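Local coordinates for SnoaL-like domain-containing protein (Kribbella flavida, PDB 5EVH) that is of unknown function but carries a SnoaL-like domain of the NTF2 clan, a curved sheet packed with helices that often encloses a ligand-binding or catalytic pocket, at residues T26-V31 with D45-F50. Sequence-based numbering, arbitrary orientation.
Sequences TAMRHV and DGADAF
Met28, a selenomethionine in this crystal, and Val31 meet Ala47 and Phe50 in a largely apolar contact with no hydrogen bond across it. Bends at chi2 (-59°), which sets the selenium, and at chi3, which sets CE, turn both atoms toward helix 47-58. The selenium lies beside the Phe50 ring, near the ring plane and 4.1 Å from CD2, a Met-aromatic contact made at the edge. Beyond it the terminal CE reaches the start of helix 47-58, 3.8 Å from CB of Ala47. The same CE lies 3.6 Å from Ala47 O. Long, flexible and polarisable, such a side chain can follow both surfaces, while the single methyl of Ala47 lets CE come close to the backbone.

Val31 is beta-branched, with its CB pointing toward helix 47-58, and uses its branches separately. CG1 lies 4.2 Å from CB of Ala47, while CG2 approaches the Phe50 ring obliquely, 4.0 Å from CE2. CD2 of Phe50 has both the selenium and Val31 CG1 as neighbours. CG of Phe50 stands anti to the backbone N (chi1 -177°), on a CB that already points toward segment 26-31, and the CD2–CE2 side of the ring meets both Met28 and Val31. A type I beta turn from Met28 to Val31 links these two residues. Gly46 occupies the N-cap position of helix 47-58, where its backbone angles would press a CB against the carbonyl O of Asp45.

The contact joins the end of helix 24-28 and the start of strand 31-32 to the first turn of helix 47-58. Farther along that helix, Arg51 and Met54 also touch Met28, while Phe50 packs on Tyr15 of helix 7-20 and on Ile35 and Cys37 of strand 35-39.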
ATOM      1  N   THR A  26      13.123  14.580 -15.084  1.00 26.23           N
ATOM      2  CA  THR A  26      13.556  13.217 -15.395  1.00 22.58           C
ATOM      3  C   THR A  26      12.468  12.215 -15.049  1.00 18.19           C
ATOM      4  O   THR A  26      12.168  11.315 -15.852  1.00 19.73           O
ATOM      5  CB  THR A  26      14.857  12.890 -14.645  1.00 19.79           C
ATOM      6  OG1 THR A  26      15.845  13.851 -15.077  1.00 20.79           O
ATOM      7  CG2 THR A  26      15.360  11.444 -14.953  1.00 19.36           C
ATOM      8  N   ALA A  27      11.838  12.368 -13.877  1.00 16.86           N
ATOM      9  CA  ALA A  27      10.760  11.456 -13.488  1.00 16.46           C
ATOM     10  C   ALA A  27       9.631  11.468 -14.503  1.00 19.74           C
ATOM     11  O   ALA A  27       9.106  10.400 -14.867  1.00 18.07           O
ATOM     12  CB  ALA A  27      10.226  11.831 -12.089  1.00 18.78           C
HETATM   13  N   MSE A  28       9.309  12.654 -15.047  1.00 21.11           N
HETATM   14  CA  MSE A  28       8.181  12.786 -15.961  1.00 24.91           C
HETATM   15  C   MSE A  28       8.483  12.178 -17.316  1.00 27.89           C
HETATM   16  O   MSE A  28       7.559  11.910 -18.078  1.00 26.80           O
HETATM   17  CB  MSE A  28       7.782  14.258 -16.107  1.00 23.78           C
HETATM   18  CG  MSE A  28       7.145  14.838 -14.830  1.00 23.94           C
HETATM   19 SE   MSE A  28       5.532  13.933 -14.213  0.57 25.56          SE
HETATM   20  CE  MSE A  28       4.501  14.249 -15.796  1.00 28.22           C
ATOM     21  N   ARG A  29       9.762  11.950 -17.631  1.00 20.14           N
ATOM     22  CA  ARG A  29      10.083  11.162 -18.815  1.00 23.13           C
ATOM     23  C   ARG A  29       9.420   9.813 -18.778  1.00 23.33           C
ATOM     24  O   ARG A  29       9.285   9.174 -19.827  1.00 22.80           O
ATOM     25  CB  ARG A  29      11.599  10.869 -18.946  1.00 28.02           C
ATOM     26  CG  ARG A  29      12.525  12.006 -19.168  1.00 39.48           C
ATOM     27  CD  ARG A  29      13.974  11.407 -19.308  1.00 35.22           C
ATOM     28  NE  ARG A  29      14.931  12.490 -19.430  1.00 35.61           N
ATOM     29  CZ  ARG A  29      16.232  12.348 -19.259  1.00 29.21           C
ATOM     30  NH1 ARG A  29      16.770  11.130 -18.949  1.00 24.93           N
ATOM     31  NH2 ARG A  29      16.996  13.413 -19.382  1.00 34.68           N
ATOM     32  N   HIS A  30       9.175   9.280 -17.573  1.00 18.15           N
ATOM     33  CA  HIS A  30       8.668   7.935 -17.461  1.00 16.11           C
ATOM     34  C   HIS A  30       7.163   7.893 -17.311  1.00 21.10           C
ATOM     35  O   HIS A  30       6.629   6.818 -17.048  1.00 23.91           O
ATOM     36  CB  HIS A  30       9.309   7.260 -16.250  1.00 13.63           C
ATOM     37  CG  HIS A  30      10.786   7.137 -16.363  1.00 19.24           C
ATOM     38  ND1 HIS A  30      11.386   6.139 -17.117  1.00 25.71           N
ATOM     39  CD2 HIS A  30      11.791   7.868 -15.814  1.00 20.84           C
ATOM     40  CE1 HIS A  30      12.707   6.248 -17.004  1.00 28.04           C
ATOM     41  NE2 HIS A  30      12.984   7.288 -16.224  1.00 20.78           N
ATOM     42  N   VAL A  31       6.477   9.021 -17.485  1.00 19.00           N
ATOM     43  CA  VAL A  31       5.031   9.135 -17.266  1.00 19.34           C
ATOM     44  C   VAL A  31       4.328   9.306 -18.612  1.00 22.89           C
ATOM     45  O   VAL A  31       4.679  10.209 -19.391  1.00 23.32           O
ATOM     46  CB  VAL A  31       4.721  10.330 -16.356  1.00 17.58           C
ATOM     47  CG1 VAL A  31       3.167  10.584 -16.290  1.00 16.92           C
ATOM     48  CG2 VAL A  31       5.319  10.079 -14.951  1.00 16.99           C
ATOM     49  N   ASP A  45      -6.155  12.530 -13.798  1.00 26.14           N
ATOM     50  CA  ASP A  45      -5.983  12.161 -15.204  1.00 24.60           C
ATOM     51  C   ASP A  45      -5.016  13.075 -15.935  1.00 26.12           C
ATOM     52  O   ASP A  45      -5.221  14.292 -15.988  1.00 25.97           O
ATOM     53  CB  ASP A  45      -7.337  12.206 -15.946  1.00 32.63           C
ATOM     54  CG  ASP A  45      -8.209  10.980 -15.652  1.00 38.77           C
ATOM     55  OD1 ASP A  45      -7.934   9.889 -16.212  1.00 39.83           O
ATOM     56  OD2 ASP A  45      -9.172  11.110 -14.872  1.00 44.86           O
ATOM     57  N   GLY A  46      -4.020  12.487 -16.582  1.00 23.66           N
ATOM     58  CA  GLY A  46      -3.178  13.261 -17.472  1.00 23.32           C
ATOM     59  C   GLY A  46      -1.899  13.692 -16.784  1.00 28.48           C
ATOM     60  O   GLY A  46      -1.854  13.919 -15.567  1.00 26.78           O
ATOM     61  N   ALA A  47      -0.831  13.781 -17.570  1.00 24.46           N
ATOM     62  CA  ALA A  47       0.478  14.091 -17.012  1.00 25.29           C
ATOM     63  C   ALA A  47       0.507  15.445 -16.308  1.00 25.30           C
ATOM     64  O   ALA A  47       1.223  15.597 -15.305  1.00 23.69           O
ATOM     65  CB  ALA A  47       1.536  14.035 -18.116  1.00 26.68           C
ATOM     66  N   ASP A  48      -0.224  16.458 -16.819  1.00 28.74           N
ATOM     67  CA  ASP A  48      -0.224  17.763 -16.143  1.00 33.52           C
ATOM     68  C   ASP A  48      -0.799  17.688 -14.724  1.00 36.10           C
ATOM     69  O   ASP A  48      -0.217  18.229 -13.764  1.00 32.35           O
ATOM     70  CB  ASP A  48      -1.017  18.791 -16.954  1.00 43.07           C
ATOM     71  CG  ASP A  48      -0.265  19.261 -18.191  1.00 51.02           C
ATOM     72  OD1 ASP A  48       0.967  19.065 -18.239  1.00 49.69           O
ATOM     73  OD2 ASP A  48      -0.904  19.831 -19.108  1.00 56.70           O
ATOM     74  N   ALA A  49      -2.007  17.126 -14.590  1.00 28.76           N
ATOM     75  CA  ALA A  49      -2.576  16.943 -13.257  1.00 29.50           C
ATOM     76  C   ALA A  49      -1.686  16.016 -12.422  1.00 31.69           C
ATOM     77  O   ALA A  49      -1.536  16.204 -11.203  1.00 29.56           O
ATOM     78  CB  ALA A  49      -3.995  16.378 -13.362  1.00 26.32           C
ATOM     79  N   PHE A  50      -1.096  15.002 -13.048  1.00 21.87           N
ATOM     80  CA  PHE A  50      -0.262  14.109 -12.246  1.00 20.73           C
ATOM     81  C   PHE A  50       0.922  14.889 -11.659  1.00 23.89           C
ATOM     82  O   PHE A  50       1.258  14.756 -10.476  1.00 21.44           O
ATOM     83  CB  PHE A  50       0.230  12.926 -13.101  1.00 20.02           C
ATOM     84  CG  PHE A  50       1.021  11.933 -12.324  1.00 18.92           C
ATOM     85  CD1 PHE A  50       0.389  11.106 -11.394  1.00 18.28           C
ATOM     86  CD2 PHE A  50       2.415  11.836 -12.491  1.00 20.32           C
ATOM     87  CE1 PHE A  50       1.128  10.185 -10.629  1.00 19.71           C
ATOM     88  CE2 PHE A  50       3.148  10.955 -11.737  1.00 19.13           C
ATOM     89  CZ  PHE A  50       2.539  10.098 -10.806  1.00 19.57           C
TER